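PDB 6ZD1: telomerase reverse transcriptase from Candida tropicalis MYA-3404, which probably lengthens chromosome ends as the reverse transcriptase of telomerase, copying a template within the enzyme's RNA component into telomeric DNA repeats. Local coordinates for residues Ile200-Glu203 against Leu204-Asn207; Leu250-Ser253 against Leu254-Asn258. All coordinates share one frame; numbering follows the deposited sequence.

Contact 1. Residues Ile200-Glu203 against Leu204-Asn207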
ATOM      1  N   ILE A 200     -21.615   1.373 -13.298  1.00 74.61           N
ATOM      2  CA  ILE A 200     -22.059   0.938 -11.978  1.00 72.37           C
ATOM      3  C   ILE A 200     -21.154   1.491 -10.881  1.00 71.66           C
ATOM      4  O   ILE A 200     -21.605   1.696  -9.748  1.00 71.83           O
ATOM      5  CB  ILE A 200     -22.154  -0.597 -11.912  1.00 78.15           C
ATOM      6  CG1 ILE A 200     -23.113  -1.020 -10.799  1.00 88.62           C
ATOM      7  CG2 ILE A 200     -20.788  -1.221 -11.681  1.00 76.03           C
ATOM      8  CD1 ILE A 200     -24.516  -0.472 -10.960  1.00 97.79           C
ATOM      9  N   TRP A 201     -19.883   1.765 -11.185  1.00 67.73           N
ATOM     10  CA  TRP A 201     -19.018   2.357 -10.170  1.00 73.82           C
ATOM     11  C   TRP A 201     -19.440   3.786  -9.852  1.00 76.26           C
ATOM     12  O   TRP A 201     -19.469   4.180  -8.680  1.00 78.65           O
ATOM     13  CB  TRP A 201     -17.557   2.322 -10.618  1.00 72.16           C
ATOM     14  CG  TRP A 201     -16.652   3.072  -9.682  1.00 65.48           C
ATOM     15  CD1 TRP A 201     -16.165   4.336  -9.848  1.00 64.14           C
ATOM     16  CD2 TRP A 201     -16.146   2.609  -8.422  1.00 69.61           C
ATOM     17  NE1 TRP A 201     -15.380   4.688  -8.774  1.00 62.25           N
ATOM     18  CE2 TRP A 201     -15.351   3.644  -7.885  1.00 67.98           C
ATOM     19  CE3 TRP A 201     -16.285   1.420  -7.697  1.00 73.72           C
ATOM     20  CZ2 TRP A 201     -14.699   3.527  -6.657  1.00 68.91           C
ATOM     21  CZ3 TRP A 201     -15.635   1.304  -6.480  1.00 76.32           C
ATOM     22  CH2 TRP A 201     -14.850   2.351  -5.974  1.00 75.27           C
ATOM     23  N   ASN A 202     -19.788   4.569 -10.877  1.00 74.44           N
ATOM     24  CA  ASN A 202     -20.237   5.938 -10.636  1.00 77.57           C
ATOM     25  C   ASN A 202     -21.519   5.953  -9.817  1.00 69.64           C
ATOM     26  O   ASN A 202     -21.704   6.818  -8.954  1.00 78.56           O
ATOM     27  CB  ASN A 202     -20.437   6.677 -11.959  1.00 62.28           C
ATOM     28  CG  ASN A 202     -19.132   6.924 -12.692  1.00 74.50           C
ATOM     29  OD1 ASN A 202     -18.066   7.008 -12.079  1.00 79.62           O
ATOM     30  ND2 ASN A 202     -19.211   7.043 -14.011  1.00 78.74           N
ATOM     31  N   GLU A 203     -22.409   4.991 -10.062  1.00 73.16           N
ATOM     32  CA  GLU A 203     -23.660   4.930  -9.317  1.00 80.10           C
ATOM     33  C   GLU A 203     -23.403   4.576  -7.856  1.00 84.03           C
ATOM     34  O   GLU A 203     -23.932   5.225  -6.947  1.00 89.65           O
ATOM     35  CB  GLU A 203     -24.600   3.917  -9.975  1.00 71.46           C
ATOM     36  CG  GLU A 203     -26.084   4.179  -9.775  1.00 83.64           C
ATOM     37  CD  GLU A 203     -26.669   3.381  -8.629  1.00111.73           C
ATOM     38  OE1 GLU A 203     -27.224   3.999  -7.696  1.00119.50           O
ATOM     39  OE2 GLU A 203     -26.571   2.135  -8.661  1.00114.94           O
ATOM     40  N   LEU A 204     -22.575   3.557  -7.610  1.00 85.86           N
ATOM     41  CA  LEU A 204     -22.239   3.195  -6.237  1.00 85.77           C
ATOM     42  C   LEU A 204     -21.500   4.322  -5.530  1.00 80.51           C
ATOM     43  O   LEU A 204     -21.781   4.626  -4.364  1.00 82.72           O
ATOM     44  CB  LEU A 204     -21.393   1.925  -6.219  1.00 89.79           C
ATOM     45  CG  LEU A 204     -22.045   0.654  -6.754  1.00 92.60           C
ATOM     46  CD1 LEU A 204     -21.077  -0.506  -6.614  1.00 78.28           C
ATOM     47  CD2 LEU A 204     -23.354   0.373  -6.031  1.00 85.02           C
ATOM     48  N   SER A 205     -20.548   4.953  -6.220  1.00 76.25           N
ATOM     49  CA  SER A 205     -19.713   5.967  -5.585  1.00 75.07           C
ATOM     50  C   SER A 205     -20.522   7.212  -5.242  1.00 89.51           C
ATOM     51  O   SER A 205     -20.412   7.748  -4.133  1.00 92.44           O
ATOM     52  CB  SER A 205     -18.531   6.319  -6.489  1.00 70.66           C
ATOM     53  OG  SER A 205     -18.975   6.841  -7.726  1.00 84.19           O
ATOM     54  N   SER A 206     -21.341   7.691  -6.183  1.00 86.31           N
ATOM     55  CA  SER A 206     -22.127   8.893  -5.923  1.00 85.76           C
ATOM     56  C   SER A 206     -23.105   8.676  -4.775  1.00 83.59           C
ATOM     57  O   SER A 206     -23.342   9.586  -3.974  1.00 87.28           O
ATOM     58  CB  SER A 206     -22.874   9.320  -7.189  1.00 90.07           C
ATOM     59  OG  SER A 206     -21.972   9.717  -8.209  1.00115.81           O
ATOM     60  N   ASN A 207     -23.666   7.470  -4.667  1.00 86.42           N
ATOM     61  CA  ASN A 207     -24.615   7.188  -3.594  1.00 91.68           C
ATOM     62  C   ASN A 207     -23.937   7.215  -2.228  1.00 99.96           C
ATOM     63  O   ASN A 207     -24.405   7.896  -1.308  1.00104.10           O
ATOM     64  CB  ASN A 207     -25.291   5.839  -3.828  1.00 89.99           C
ATOM     65  CG  ASN A 207     -26.220   5.853  -5.022  1.00105.46           C
ATOM     66  OD1 ASN A 207     -26.727   6.903  -5.416  1.00107.18           O
ATOM     67  ND2 ASN A 207     -26.450   4.682  -5.604  1.00100.98           N
TER
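Leu204, Ser205, Ser206 and Asn207 each give their backbone N-H to the carbonyl oxygen four residues earlier, on Ile200, Trp201, Asn202 and Glu203, so the eight residues form two unbroken turns of the alpha-helix 198-216. The bond from Leu204 N to Ile200 O is 3.0 Å long and nearly straight, at 169°. Two serines fold back on this backbone. Ser206 OG lies beside its own backbone N (chi1 -65°) and reaches Asn202 O at 3.0 Å, a second hydrogen bond on an oxygen that already accepts from Ser206 N; the two donors come from opposite faces of the carbonyl plane. Ser205 OG, set between its backbone N and carbonyl carbon (chi1 61°), stands between two acceptors, 2.9 Å from Trp201 O and 3.0 Å from Asn202 O, and its single proton can serve either. The CB of Ser205 also sits over one face of the Trp201 indole, 4.2 Å above the plane and toward the rim. The same ring stacks on Tyr181 and meets Phe196. Trp201 and Ser205 both touch Leu236, packing helix 198-216 on strand 231-237 of the five-stranded sheet, while Leu204 meets the loop residues Met72 and Tyr75. Leu204 also folds against the backbone of the preceding turn, its CG 3.2 Å from Ile200 O.

Contact 2. Residues Leu250-Ser253 against Leu254-Asn258; sequences LKQS and LYSFN
Ser253 ends the loop that follows strand 244-249 and is the N-cap of the short helix 254-258, whose first turn is closed by a 2.9 Å bond from Phe257 N to Ser253 O. The cap itself is a side-chain bond: Ser253 OG accepts from Ser256 N, nearly straight at 166° but weak, with 3.4 Å between the two atoms. A chi1 of 63° swings this hydroxyl over the start of the helix, where it meets a backbone N-H that has no preceding helical turn to bond to. The backbone N of Ser253 is held in turn by Glu269 of helix 263-298, which ties the cap to the next long helix. Leu250, Leu254 and Phe257 all touch Leu445 of strand 443-446, so the capped turn is seated against the sheet. Lys260 makes a cation-pi contact with the Phe257 ring, and Tyr453 meets the same ring at an inclined angle. Within the contact, the loop packs on this ring from two directions. The end of the Gln252 side chain comes to the ring edge, its amide plane turned 71° from the ring, and the CB of Gln252 rests 3.9 Å from Ser256 OG. Leu250 lies instead over one face, offset toward the rim, its CD1 4.1 Å above the plane and 4.2 Å from Phe257 CD1.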
ATOM      1  N   LEU A 250      -4.639  16.751  -3.733  1.00 66.45           N
ATOM      2  CA  LEU A 250      -4.483  17.348  -5.051  1.00 80.85           C
ATOM      3  C   LEU A 250      -3.185  18.138  -5.114  1.00 83.39           C
ATOM      4  O   LEU A 250      -2.887  18.936  -4.221  1.00 80.02           O
ATOM      5  CB  LEU A 250      -5.662  18.266  -5.375  1.00 81.34           C
ATOM      6  CG  LEU A 250      -6.921  17.616  -5.943  1.00 88.01           C
ATOM      7  CD1 LEU A 250      -7.943  18.685  -6.286  1.00 81.47           C
ATOM      8  CD2 LEU A 250      -6.583  16.774  -7.165  1.00 80.51           C
ATOM      9  N   LYS A 251      -2.423  17.928  -6.180  1.00 85.15           N
ATOM     10  CA  LYS A 251      -1.203  18.690  -6.392  1.00 81.20           C
ATOM     11  C   LYS A 251      -1.470  20.040  -7.043  1.00 80.55           C
ATOM     12  O   LYS A 251      -0.526  20.691  -7.501  1.00 75.55           O
ATOM     13  CB  LYS A 251      -0.226  17.880  -7.245  1.00 87.50           C
ATOM     14  CG  LYS A 251      -0.183  16.393  -6.905  1.00 78.19           C
ATOM     15  CD  LYS A 251       0.207  16.154  -5.458  1.00 78.34           C
ATOM     16  CE  LYS A 251       0.329  14.669  -5.154  1.00 93.53           C
ATOM     17  NZ  LYS A 251       1.401  14.019  -5.961  1.00 94.93           N
ATOM     18  N   GLN A 252      -2.730  20.466  -7.099  1.00 87.39           N
ATOM     19  CA  GLN A 252      -3.115  21.732  -7.705  1.00 93.36           C
ATOM     20  C   GLN A 252      -3.965  22.538  -6.735  1.00 95.78           C
ATOM     21  O   GLN A 252      -4.452  22.032  -5.719  1.00 98.60           O
ATOM     22  CB  GLN A 252      -3.912  21.528  -8.998  1.00 89.88           C
ATOM     23  CG  GLN A 252      -3.384  20.461  -9.914  1.00 95.88           C
ATOM     24  CD  GLN A 252      -4.356  20.162 -11.029  1.00 78.99           C
ATOM     25  OE1 GLN A 252      -4.508  20.946 -11.963  1.00 97.77           O
ATOM     26  NE2 GLN A 252      -5.037  19.028 -10.928  1.00 81.93           N
ATOM     27  N   SER A 253      -4.150  23.808  -7.075  1.00 92.74           N
ATOM     28  CA  SER A 253      -5.196  24.601  -6.457  1.00 86.65           C
ATOM     29  C   SER A 253      -6.524  24.322  -7.155  1.00 85.90           C
ATOM     30  O   SER A 253      -6.586  23.656  -8.192  1.00 92.58           O
ATOM     31  CB  SER A 253      -4.852  26.088  -6.522  1.00 93.94           C
ATOM     32  OG  SER A 253      -4.770  26.535  -7.865  1.00 97.05           O
ATOM     33  N   LEU A 254      -7.607  24.837  -6.573  1.00 86.08           N
ATOM     34  CA  LEU A 254      -8.914  24.641  -7.188  1.00 94.53           C
ATOM     35  C   LEU A 254      -9.001  25.364  -8.527  1.00 95.70           C
ATOM     36  O   LEU A 254      -9.567  24.833  -9.490  1.00 96.94           O
ATOM     37  CB  LEU A 254     -10.022  25.107  -6.242  1.00 86.45           C
ATOM     38  CG  LEU A 254     -11.455  24.889  -6.740  1.00 97.76           C
ATOM     39  CD1 LEU A 254     -11.724  23.414  -7.003  1.00 90.75           C
ATOM     40  CD2 LEU A 254     -12.468  25.457  -5.756  1.00103.09           C
ATOM     41  N   TYR A 255      -8.426  26.569  -8.611  1.00 89.67           N
ATOM     42  CA  TYR A 255      -8.420  27.311  -9.869  1.00 93.78           C
ATOM     43  C   TYR A 255      -7.725  26.521 -10.970  1.00106.73           C
ATOM     44  O   TYR A 255      -8.234  26.411 -12.091  1.00105.52           O
ATOM     45  CB  TYR A 255      -7.737  28.667  -9.671  1.00 97.70           C
ATOM     46  CG  TYR A 255      -7.749  29.554 -10.898  1.00111.43           C
ATOM     47  CD1 TYR A 255      -6.735  30.479 -11.117  1.00110.07           C
ATOM     48  CD2 TYR A 255      -8.782  29.481 -11.827  1.00115.31           C
ATOM     49  CE1 TYR A 255      -6.742  31.295 -12.234  1.00118.57           C
ATOM     50  CE2 TYR A 255      -8.797  30.293 -12.944  1.00 99.90           C
ATOM     51  CZ  TYR A 255      -7.776  31.199 -13.143  1.00121.66           C
ATOM     52  OH  TYR A 255      -7.785  32.012 -14.255  1.00136.10           O
ATOM     53  N   SER A 256      -6.551  25.961 -10.663  1.00 97.36           N
ATOM     54  CA  SER A 256      -5.827  25.161 -11.644  1.00 88.29           C
ATOM     55  C   SER A 256      -6.569  23.873 -11.974  1.00 99.74           C
ATOM     56  O   SER A 256      -6.489  23.385 -13.108  1.00107.31           O
ATOM     57  CB  SER A 256      -4.424  24.847 -11.128  1.00 94.52           C
ATOM     58  OG  SER A 256      -3.714  24.025 -12.036  1.00 96.33           O
ATOM     59  N   PHE A 257      -7.281  23.306 -10.999  1.00101.49           N
ATOM     60  CA  PHE A 257      -8.020  22.074 -11.245  1.00 97.08           C
ATOM     61  C   PHE A 257      -9.221  22.318 -12.152  1.00101.29           C
ATOM     62  O   PHE A 257      -9.519  21.501 -13.031  1.00 92.85           O
ATOM     63  CB  PHE A 257      -8.461  21.457  -9.921  1.00 89.88           C
ATOM     64  CG  PHE A 257      -9.268  20.208 -10.083  1.00 93.72           C
ATOM     65  CD1 PHE A 257      -8.653  19.010 -10.402  1.00 86.56           C
ATOM     66  CD2 PHE A 257     -10.643  20.231  -9.924  1.00 98.42           C
ATOM     67  CE1 PHE A 257      -9.393  17.858 -10.558  1.00 94.64           C
ATOM     68  CE2 PHE A 257     -11.387  19.082 -10.076  1.00 91.00           C
ATOM     69  CZ  PHE A 257     -10.763  17.894 -10.394  1.00 98.02           C
ATOM     70  N   ASN A 258      -9.934  23.428 -11.940  1.00 97.69           N
ATOM     71  CA  ASN A 258     -11.072  23.751 -12.795  1.00100.79           C
ATOM     72  C   ASN A 258     -10.632  24.130 -14.204  1.00112.50           C
ATOM     73  O   ASN A 258     -11.347  23.842 -15.171  1.00110.54           O
ATOM     74  CB  ASN A 258     -11.893  24.884 -12.176  1.00104.02           C
ATOM     75  CG  ASN A 258     -12.683  24.435 -10.961  1.00101.22           C
ATOM     76  OD1 ASN A 258     -13.079  23.273 -10.858  1.00 99.40           O
ATOM     77  ND2 ASN A 258     -12.920  25.358 -10.034  1.00 87.42           N
TER

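How the contacts relate
Contacts 1 and 2 come one after the other along the chain, their centres 24 Å apart and their nearest atoms about 13 Å apart, without touching. Residues 200-207 lie on helix 198-216 in the telomerase RNA-binding region, whereas residues 250-258 cover the loop and short helix after strand 244-249, in the reverse transcriptase region. The mixed five-stranded sheet links them: helix 198-216 leads directly into its outermost strand 217-220, and the opposite outermost strand, 244-249, runs into contact 2. Contact 1 packs on strand 231-237 and contact 2 on strand 443-446, so the two contacts rest on adjacent strands of one sheet.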